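PDB 3S9J: member of DUF4221 family from Bacteroides vulgatus, which is of unknown function but folds as a six-bladed beta-propeller of four-stranded antiparallel blades. Local coordinates for residues R114-F118 with A168-R173; L78-G83 with V95-I100; N117-P121 with E176-I180. All coordinates share one frame. Residues are numbered along the deposited sequence.

How the interactions relate
All three contacts lie on the same side of the chain's centre, but one is within a blade and two are between blades. Interaction 2 works within one blade, carrying the pairing of strand 93-97 into the loop before strand 84-86, with main-chain hydrogen bonds and a glutamine carbonyl. Interactions 1 and 3 join that blade to the next. They share Asn117 and Phe118, and their partners, strands 165-171 and 177-183, are sheet neighbours. Interaction 1 mixes side-chain-to-carbonyl hydrogen bonds with apolar contacts; interaction 3, about 8 Å away between centres, is mainly apolar. Each is partly buried: Phe118 lies inside, whereas Phe82, Asn117 and Pro121 are exposed.

Interaction 1 of 3, residues R114-F118 with A168-R173; sequences RNYNF and ASQDLR
The strand 114-117 and the strand 168-171 are both extended and run roughly antiparallel, with axes 9.4 Å apart at closest approach and 139° between their directions. They belong to different sheets, so side chains fill the gap; the nearest CA pairs are Tyr116-Leu172 at 8.2 Å and Phe118-Gln170 at 7.6 Å. Arg114, with chi1 m, chi2 t and chi3 p, brings NH1 to 2.7 Å from Arg173 O in a hydrogen bond along the guanidinium edge; NH2 adds a weak one to the same oxygen at 3.4 Å. Tyr116 points across with chi1 m, and its OH donates to Leu172 O at 2.6 Å while its CZ packs 4.0 Å from Leu172 CD2. These carbonyls lie in a turn where Asp171 OD1 accepts from Arg173 N at 2.8 Å, an Asx turn. At Asn117 the backbone is the acceptor: Gln170, extended in chi1 and chi2 (both t), donates NE2 to Asn117 O at 2.8 Å, and also to Gly175 O. Phe118, chi1 t, sets its CD2 3.1 Å from Gln170 OE1 and directs its ring edge at Ala168, CZ to CB 4.2 Å. The arrangement is an interblade contact of a beta-propeller: the outer strand of one blade lies against the third strand, and following turn, of the next.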
loop_
_atom_site.group_PDB
_atom_site.type_symbol
_atom_site.label_atom_id
_atom_site.label_comp_id
_atom_site.label_asym_id
_atom_site.label_seq_id
_atom_site.Cartn_x
_atom_site.Cartn_y
_atom_site.Cartn_z
ATOM N N ARG A 114 18.818 7.304 -13.662
ATOM C CA ARG A 114 18.323 6.783 -14.925
ATOM C C ARG A 114 16.820 6.864 -15.066
ATOM O O ARG A 114 16.102 6.767 -14.098
ATOM C CB ARG A 114 18.739 5.338 -15.082
ATOM C CG ARG A 114 20.194 5.218 -15.379
ATOM C CD ARG A 114 20.539 3.861 -15.840
ATOM N NE ARG A 114 19.671 3.384 -16.908
ATOM C CZ ARG A 114 19.776 2.158 -17.402
ATOM N NH1 ARG A 114 20.688 1.352 -16.881
ATOM N NH2 ARG A 114 18.970 1.737 -18.371
ATOM N N ASN A 115 16.369 7.061 -16.312
ATOM C CA ASN A 115 14.949 6.921 -16.670
ATOM C C ASN A 115 14.766 5.575 -17.367
ATOM O O ASN A 115 15.632 5.176 -18.153
ATOM C CB ASN A 115 14.533 8.006 -17.645
ATOM C CG ASN A 115 14.438 9.365 -17.008
ATOM O OD1 ASN A 115 13.905 9.527 -15.903
ATOM N ND2 ASN A 115 14.899 10.370 -17.742
ATOM N N TYR A 116 13.686 4.871 -17.071
ATOM C CA TYR A 116 13.328 3.635 -17.723
ATOM C C TYR A 116 11.925 3.739 -18.309
ATOM O O TYR A 116 10.986 4.076 -17.616
ATOM C CB TYR A 116 13.295 2.473 -16.751
ATOM C CG TYR A 116 14.534 2.277 -15.912
ATOM C CD1 TYR A 116 14.659 2.909 -14.682
ATOM C CD2 TYR A 116 15.549 1.412 -16.313
ATOM C CE1 TYR A 116 15.777 2.736 -13.887
ATOM C CE2 TYR A 116 16.668 1.207 -15.507
ATOM C CZ TYR A 116 16.783 1.874 -14.293
ATOM O OH TYR A 116 17.868 1.685 -13.487
ATOM N N ASN A 117 11.773 3.348 -19.566
ATOM C CA ASN A 117 10.450 3.124 -20.139
ATOM C C ASN A 117 9.893 1.821 -19.613
ATOM O O ASN A 117 10.576 0.797 -19.618
ATOM C CB ASN A 117 10.546 3.104 -21.667
ATOM C CG ASN A 117 9.213 2.850 -22.347
ATOM O OD1 ASN A 117 8.293 3.658 -22.228
ATOM N ND2 ASN A 117 9.096 1.714 -23.061
ATOM N N PHE A 118 8.653 1.835 -19.127
ATOM C CA PHE A 118 8.043 0.611 -18.585
ATOM C C PHE A 118 6.701 0.422 -19.283
ATOM O O PHE A 118 5.730 1.147 -19.046
ATOM C CB PHE A 118 7.882 0.655 -17.046
ATOM C CG PHE A 118 7.637 -0.706 -16.364
ATOM C CD1 PHE A 118 6.649 -1.589 -16.798
ATOM C CD2 PHE A 118 8.319 -1.037 -15.198
ATOM C CE1 PHE A 118 6.401 -2.782 -16.126
ATOM C CE2 PHE A 118 8.084 -2.226 -14.519
ATOM C CZ PHE A 118 7.117 -3.110 -14.985
ATOM N N ALA A 168 5.000 -7.935 -12.584
ATOM C CA ALA A 168 6.036 -7.847 -13.598
ATOM C C ALA A 168 7.249 -7.239 -12.933
ATOM O O ALA A 168 7.118 -6.585 -11.903
ATOM C CB ALA A 168 5.603 -7.001 -14.758
ATOM N N SER A 169 8.432 -7.490 -13.503
ATOM C CA SER A 169 9.655 -6.889 -12.970
ATOM C C SER A 169 10.371 -6.148 -14.074
ATOM O O SER A 169 10.169 -6.438 -15.243
ATOM C CB SER A 169 10.582 -7.936 -12.365
ATOM O OG SER A 169 11.156 -8.765 -13.384
ATOM N N GLN A 170 11.166 -5.169 -13.689
ATOM C CA GLN A 170 12.029 -4.466 -14.617
ATOM C C GLN A 170 13.455 -4.498 -14.120
ATOM O O GLN A 170 13.742 -4.191 -12.956
ATOM C CB GLN A 170 11.550 -3.013 -14.800
ATOM C CG GLN A 170 12.400 -2.273 -15.826
ATOM C CD GLN A 170 11.774 -1.013 -16.308
ATOM O OE1 GLN A 170 11.269 -0.208 -15.501
ATOM N NE2 GLN A 170 11.804 -0.808 -17.610
ATOM N N ASP A 171 14.376 -4.871 -15.010
ATOM C CA ASP A 171 15.774 -4.970 -14.670
ATOM C C ASP A 171 16.323 -3.561 -14.599
ATOM O O ASP A 171 16.226 -2.799 -15.555
ATOM C CB ASP A 171 16.487 -5.816 -15.726
ATOM C CG ASP A 171 17.898 -6.134 -15.345
ATOM O OD1 ASP A 171 18.709 -5.207 -15.310
ATOM O OD2 ASP A 171 18.189 -7.292 -15.005
ATOM N N LEU A 172 16.946 -3.216 -13.478
ATOM C CA LEU A 172 17.446 -1.855 -13.279
ATOM C C LEU A 172 18.765 -1.570 -14.028
ATOM O O LEU A 172 19.217 -0.437 -14.093
ATOM C CB LEU A 172 17.596 -1.593 -11.781
ATOM C CG LEU A 172 16.279 -1.663 -10.985
ATOM C CD1 LEU A 172 16.553 -1.661 -9.486
ATOM C CD2 LEU A 172 15.333 -0.513 -11.399
ATOM N N ARG A 173 19.368 -2.592 -14.626
ATOM C CA ARG A 173 20.498 -2.342 -15.532
ATOM C C ARG A 173 20.013 -2.207 -16.973
ATOM O O ARG A 173 20.329 -1.249 -17.649
ATOM C CB ARG A 173 21.546 -3.425 -15.458
ATOM C CG ARG A 173 22.715 -3.092 -16.417
ATOM C CD ARG A 173 23.838 -3.989 -16.339
ATOM N NE ARG A 173 24.791 -3.706 -17.424
ATOM C CZ ARG A 173 25.683 -2.714 -17.421
ATOM N NH1 ARG A 173 25.763 -1.873 -16.383
ATOM N NH2 ARG A 173 26.503 -2.550 -18.448
#

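Interaction 2 of 3, residues L78-G83 with V95-I100; sequences LPAVFG and VAQNNI. With FMT (formic acid), chain P.
Gln97 is central: its CA-to-CB bond points sideways, but chi1 m, chi2 t, chi3 69° bring the carboxamide nearer the 78-83 loop, where OE1 accepts from Ala80 N at 2.9 Å and touches Pro79 CD at 3.2 Å. Leu78 (chi1 m, chi2 t) and Val81 (chi1 t) converge on Val95 (chi1 m): Leu78 CD2 and Val81 CG2 lie 4.2 and 4.3 Å from Val95 CG2. Ile100, chi1 p, sets CD1 3.8 Å from Pro79 CG. Nearest CA pairs are Val81-Gln97 (4.7 Å) and Gly83-Ala96 (5.1 Å). Phe82 turns its ring end away; its N donates to Ala96 O, and Ala96 N to Gly83 O, both at 2.9 Å. At Gly83 (phi/psi 117/133) a CB would jam against Phe82 O. Past Ala96, direct backbone N-H...O pairing gives way to CA-H...O contacts (Gln97 CA to Ala80 O 3.2 Å) and two waters, bridging Ala80 O (2.8 Å) to Asn99 N (3.0 Å) and Phe82 O (2.7 Å) to Asn98 N (2.8 Å) of the 3-10 turn 98-99. Asn99 ND2 binds O1 of a formic acid, probably a crystallisation additive, at 3.2 Å. The pattern is an irregular, bulge-like extension of antiparallel pairing, leading into the first strand, 84-86, of a propeller blade.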
loop_
_atom_site.group_PDB
_atom_site.type_symbol
_atom_site.label_atom_id
_atom_site.label_comp_id
_atom_site.label_asym_id
_atom_site.label_seq_id
_atom_site.Cartn_x
_atom_site.Cartn_y
_atom_site.Cartn_z
ATOM N N LEU A 78 11.235 15.256 -13.814
ATOM C CA LEU A 78 10.350 14.154 -13.505
ATOM C C LEU A 78 8.942 14.668 -13.686
ATOM O O LEU A 78 8.353 15.220 -12.745
ATOM C CB LEU A 78 10.549 13.697 -12.079
ATOM C CG LEU A 78 11.962 13.271 -11.692
ATOM C CD1 LEU A 78 12.124 13.334 -10.177
ATOM C CD2 LEU A 78 12.297 11.870 -12.205
ATOM N N PRO A 79 8.366 14.476 -14.896
ATOM C CA PRO A 79 7.079 15.081 -15.221
ATOM C C PRO A 79 5.883 14.631 -14.416
ATOM O O PRO A 79 4.927 15.399 -14.294
ATOM C CB PRO A 79 6.866 14.682 -16.702
ATOM C CG PRO A 79 8.209 14.435 -17.234
ATOM C CD PRO A 79 8.973 13.826 -16.078
ATOM N N ALA A 80 5.877 13.403 -13.879
ATOM C CA ALA A 80 4.633 12.810 -13.380
ATOM C C ALA A 80 4.775 11.796 -12.250
ATOM O O ALA A 80 4.195 10.694 -12.283
ATOM C CB ALA A 80 3.851 12.183 -14.531
ATOM N N VAL A 81 5.522 12.188 -11.228
ATOM C CA VAL A 81 5.730 11.358 -10.064
ATOM C C VAL A 81 4.454 11.091 -9.293
ATOM O O VAL A 81 3.674 12.007 -8.955
ATOM C CB VAL A 81 6.746 11.988 -9.094
ATOM C CG1 VAL A 81 6.866 11.153 -7.790
ATOM C CG2 VAL A 81 8.074 12.190 -9.782
ATOM N N PHE A 82 4.226 9.811 -9.087
ATOM C CA PHE A 82 3.200 9.326 -8.189
ATOM C C PHE A 82 3.576 7.932 -7.713
ATOM O O PHE A 82 3.306 6.895 -8.318
ATOM C CB PHE A 82 1.777 9.430 -8.733
ATOM C CG PHE A 82 0.812 9.869 -7.678
ATOM C CD1 PHE A 82 1.067 11.037 -6.970
ATOM C CD2 PHE A 82 -0.294 9.120 -7.348
ATOM C CE1 PHE A 82 0.232 11.462 -5.960
ATOM C CE2 PHE A 82 -1.147 9.560 -6.353
ATOM C CZ PHE A 82 -0.857 10.741 -5.657
ATOM N N GLY A 83 4.272 7.952 -6.595
ATOM C CA GLY A 83 4.828 6.773 -5.978
ATOM C C GLY A 83 6.348 6.906 -5.962
ATOM O O GLY A 83 6.982 7.216 -6.982
ATOM N N VAL A 95 11.188 6.037 -8.415
ATOM C CA VAL A 95 9.929 6.757 -8.513
ATOM C C VAL A 95 9.146 6.269 -9.720
ATOM O O VAL A 95 9.697 5.939 -10.765
ATOM C CB VAL A 95 10.068 8.315 -8.559
ATOM C CG1 VAL A 95 10.907 8.851 -7.347
ATOM C CG2 VAL A 95 10.651 8.784 -9.898
ATOM N N ALA A 96 7.840 6.188 -9.524
ATOM C CA ALA A 96 6.889 5.723 -10.548
ATOM C C ALA A 96 6.239 6.941 -11.203
ATOM O O ALA A 96 5.767 7.857 -10.519
ATOM C CB ALA A 96 5.802 4.827 -9.945
ATOM N N GLN A 97 6.216 6.940 -12.535
ATOM C CA GLN A 97 5.586 8.007 -13.305
ATOM C C GLN A 97 4.602 7.361 -14.274
ATOM O O GLN A 97 4.832 7.291 -15.496
ATOM C CB GLN A 97 6.625 8.876 -14.001
ATOM C CG GLN A 97 7.738 9.405 -13.099
ATOM C CD GLN A 97 8.556 10.434 -13.754
ATOM O OE1 GLN A 97 8.081 11.543 -14.011
ATOM N NE2 GLN A 97 9.807 10.097 -14.053
ATOM N N ASN A 98 3.521 6.862 -13.699
ATOM C CA ASN A 98 2.471 6.188 -14.471
ATOM C C ASN A 98 2.069 6.879 -15.768
ATOM O O ASN A 98 1.994 6.229 -16.819
ATOM C CB ASN A 98 1.250 5.990 -13.611
ATOM C CG ASN A 98 0.114 5.289 -14.346
ATOM O OD1 ASN A 98 0.125 4.092 -14.487
ATOM N ND2 ASN A 98 -0.889 6.056 -14.788
ATOM N N ASN A 99 1.788 8.189 -15.725
ATOM C CA ASN A 99 1.136 8.843 -16.837
ATOM C C ASN A 99 2.020 8.921 -18.065
ATOM O O ASN A 99 1.524 9.124 -19.155
ATOM C CB ASN A 99 0.656 10.241 -16.450
ATOM C CG ASN A 99 -0.509 10.216 -15.485
ATOM O OD1 ASN A 99 -1.072 9.165 -15.169
ATOM N ND2 ASN A 99 -0.886 11.418 -14.997
ATOM N N ILE A 100 3.333 8.737 -17.896
ATOM C CA ILE A 100 4.267 8.749 -18.996
ATOM C C ILE A 100 5.020 7.398 -19.172
ATOM O O ILE A 100 6.036 7.348 -19.862
ATOM C CB ILE A 100 5.286 9.938 -18.906
ATOM C CG1 ILE A 100 6.121 9.876 -17.616
ATOM C CG2 ILE A 100 4.568 11.314 -19.047
ATOM C CD1 ILE A 100 7.360 10.759 -17.673
HETATM C C FMT P . 1.212 14.398 -15.489
HETATM O O1 FMT P . 0.773 13.691 -16.418
HETATM O O2 FMT P . 1.791 15.487 -15.668
HETATM O O HOH W 1 1.770 9.746 -13.198
HETATM O O HOH W 2 2.859 6.381 -10.975
#

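Interaction 3 of 3, residues N117-P121 with E176-I180; sequences NFQTP and EVKWI. With FMT (formic acid), chain L.
Val177 lies over one face of the Phe118 ring: its CG2 sits 3.9 Å from the ring centroid and 11° off the normal, a CH-pi contact, while CG1 is 3.9 Å from Phe118 CE1. Val177, chi1 t, is the first residue of strand 177-180; its CA-to-CB bond points toward the 117-121 segment, and its CG2 also meets Gln119 O at 3.8 Å. Phe118, chi1 t, starts sideways but its ring reaches over to meet it. The 117-121 segment leaves its strand and is extended through Gln119 and Thr120 before turning at Pro121 (phi/psi -49/-42); the nearest CA pair is Pro121-Val177 at 6.4 Å. Pro121 touches two side chains, with its CD 4.3 Å from Val177 CG1 and 3.8 Å from Trp179 CE2. Trp179, chi1 m and chi2 120°, starts sideways, and its indole comes up to the loop, CH2 4.1 Å from Thr120 CG2; its ring system also stacks on His165. Thr120, chi1 p, donates OG1 to O2 of a formic acid at 2.6 Å, a molecule probably from the crystallisation liquor that Arg124 and Glu122 also bind. The contact thus lays the loop leaving one blade's outer strand against the outer strand of the next. Its chemistry is mainly apolar, with no polar pair bonded between the segments, so this part of the junction is held by van der Waals and CH-pi packing, while Asn117 ND2 bonds to Gln119 OE1 (2.9 Å) within the loop and Thr120 OG1 to the acid and Arg124 N.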
loop_
_atom_site.group_PDB
_atom_site.type_symbol
_atom_site.label_atom_id
_atom_site.label_comp_id
_atom_site.label_asym_id
_atom_site.label_seq_id
_atom_site.Cartn_x
_atom_site.Cartn_y
_atom_site.Cartn_z
ATOM N N ASN A 117 11.773 3.348 -19.566
ATOM C CA ASN A 117 10.450 3.124 -20.139
ATOM C C ASN A 117 9.893 1.821 -19.613
ATOM O O ASN A 117 10.576 0.797 -19.618
ATOM C CB ASN A 117 10.546 3.104 -21.667
ATOM C CG ASN A 117 9.213 2.850 -22.347
ATOM O OD1 ASN A 117 8.293 3.658 -22.228
ATOM N ND2 ASN A 117 9.096 1.714 -23.061
ATOM N N PHE A 118 8.653 1.835 -19.127
ATOM C CA PHE A 118 8.043 0.611 -18.585
ATOM C C PHE A 118 6.701 0.422 -19.283
ATOM O O PHE A 118 5.730 1.147 -19.046
ATOM C CB PHE A 118 7.882 0.655 -17.046
ATOM C CG PHE A 118 7.637 -0.706 -16.364
ATOM C CD1 PHE A 118 6.649 -1.589 -16.798
ATOM C CD2 PHE A 118 8.319 -1.037 -15.198
ATOM C CE1 PHE A 118 6.401 -2.782 -16.126
ATOM C CE2 PHE A 118 8.084 -2.226 -14.519
ATOM C CZ PHE A 118 7.117 -3.110 -14.985
ATOM N N GLN A 119 6.673 -0.558 -20.171
ATOM C CA GLN A 119 5.457 -0.943 -20.888
ATOM C C GLN A 119 5.458 -2.447 -20.872
ATOM O O GLN A 119 6.449 -3.080 -20.450
ATOM C CB GLN A 119 5.513 -0.438 -22.332
ATOM C CG GLN A 119 5.424 1.077 -22.447
ATOM C CD GLN A 119 5.678 1.557 -23.881
ATOM O OE1 GLN A 119 6.687 1.210 -24.515
ATOM N NE2 GLN A 119 4.757 2.363 -24.393
ATOM N N THR A 120 4.379 -3.041 -21.351
ATOM C CA THR A 120 4.326 -4.478 -21.443
ATOM C C THR A 120 5.378 -4.896 -22.478
ATOM O O THR A 120 5.827 -4.080 -23.305
ATOM C CB THR A 120 2.957 -4.999 -21.869
ATOM O OG1 THR A 120 2.692 -4.631 -23.230
ATOM C CG2 THR A 120 1.827 -4.443 -20.918
ATOM N N PRO A 121 5.776 -6.163 -22.442
ATOM C CA PRO A 121 6.701 -6.642 -23.506
ATOM C C PRO A 121 6.250 -6.273 -24.922
ATOM O O PRO A 121 7.069 -5.817 -25.734
ATOM C CB PRO A 121 6.710 -8.151 -23.280
ATOM C CG PRO A 121 6.636 -8.287 -21.776
ATOM C CD PRO A 121 5.645 -7.148 -21.343
ATOM N N GLU A 176 14.869 -4.347 -19.170
ATOM C CA GLU A 176 14.013 -5.427 -19.657
ATOM C C GLU A 176 12.891 -5.683 -18.663
ATOM O O GLU A 176 13.138 -5.834 -17.480
ATOM C CB GLU A 176 14.818 -6.713 -19.904
ATOM C CG GLU A 176 13.961 -7.858 -20.388
ATOM C CD GLU A 176 14.764 -9.067 -20.832
ATOM O OE1 GLU A 176 15.991 -8.953 -21.017
ATOM O OE2 GLU A 176 14.154 -10.158 -21.029
ATOM N N VAL A 177 11.673 -5.760 -19.170
ATOM C CA VAL A 177 10.491 -6.114 -18.361
ATOM C C VAL A 177 10.199 -7.605 -18.562
ATOM O O VAL A 177 10.263 -8.121 -19.681
ATOM C CB VAL A 177 9.275 -5.247 -18.731
ATOM C CG1 VAL A 177 7.991 -5.766 -18.013
ATOM C CG2 VAL A 177 9.535 -3.756 -18.357
ATOM N N LYS A 178 9.942 -8.309 -17.460
ATOM C CA LYS A 178 9.564 -9.710 -17.476
ATOM C C LYS A 178 8.229 -9.877 -16.765
ATOM O O LYS A 178 7.979 -9.238 -15.745
ATOM C CB LYS A 178 10.572 -10.574 -16.722
ATOM C CG LYS A 178 11.988 -10.480 -17.208
ATOM C CD LYS A 178 12.867 -11.477 -16.477
ATOM C CE LYS A 178 14.309 -10.958 -16.334
ATOM N NZ LYS A 178 14.527 -10.261 -15.044
ATOM N N TRP A 179 7.379 -10.738 -17.301
ATOM C CA TRP A 179 6.160 -11.122 -16.589
ATOM C C TRP A 179 6.565 -12.179 -15.567
ATOM O O TRP A 179 7.337 -13.087 -15.884
ATOM C CB TRP A 179 5.152 -11.802 -17.515
ATOM C CG TRP A 179 4.469 -10.972 -18.541
ATOM C CD1 TRP A 179 4.514 -11.156 -19.898
ATOM C CD2 TRP A 179 3.582 -9.880 -18.310
ATOM N NE1 TRP A 179 3.719 -10.233 -20.526
ATOM C CE2 TRP A 179 3.125 -9.443 -19.579
ATOM C CE3 TRP A 179 3.103 -9.242 -17.154
ATOM C CZ2 TRP A 179 2.234 -8.377 -19.726
ATOM C CZ3 TRP A 179 2.231 -8.186 -17.303
ATOM C CH2 TRP A 179 1.798 -7.764 -18.585
ATOM N N ILE A 180 6.036 -12.087 -14.366
ATOM C CA ILE A 180 6.353 -13.016 -13.296
ATOM C C ILE A 180 5.226 -14.055 -13.257
ATOM O O ILE A 180 4.062 -13.667 -13.326
ATOM C CB ILE A 180 6.463 -12.282 -11.961
ATOM C CG1 ILE A 180 7.480 -11.120 -12.095
ATOM C CG2 ILE A 180 6.887 -13.251 -10.860
ATOM C CD1 ILE A 180 8.862 -11.537 -12.628
HETATM C C FMT L . 1.622 -7.710 -23.611
HETATM O O1 FMT L . 2.841 -8.002 -23.559
HETATM O O2 FMT L . 1.154 -6.605 -23.967
#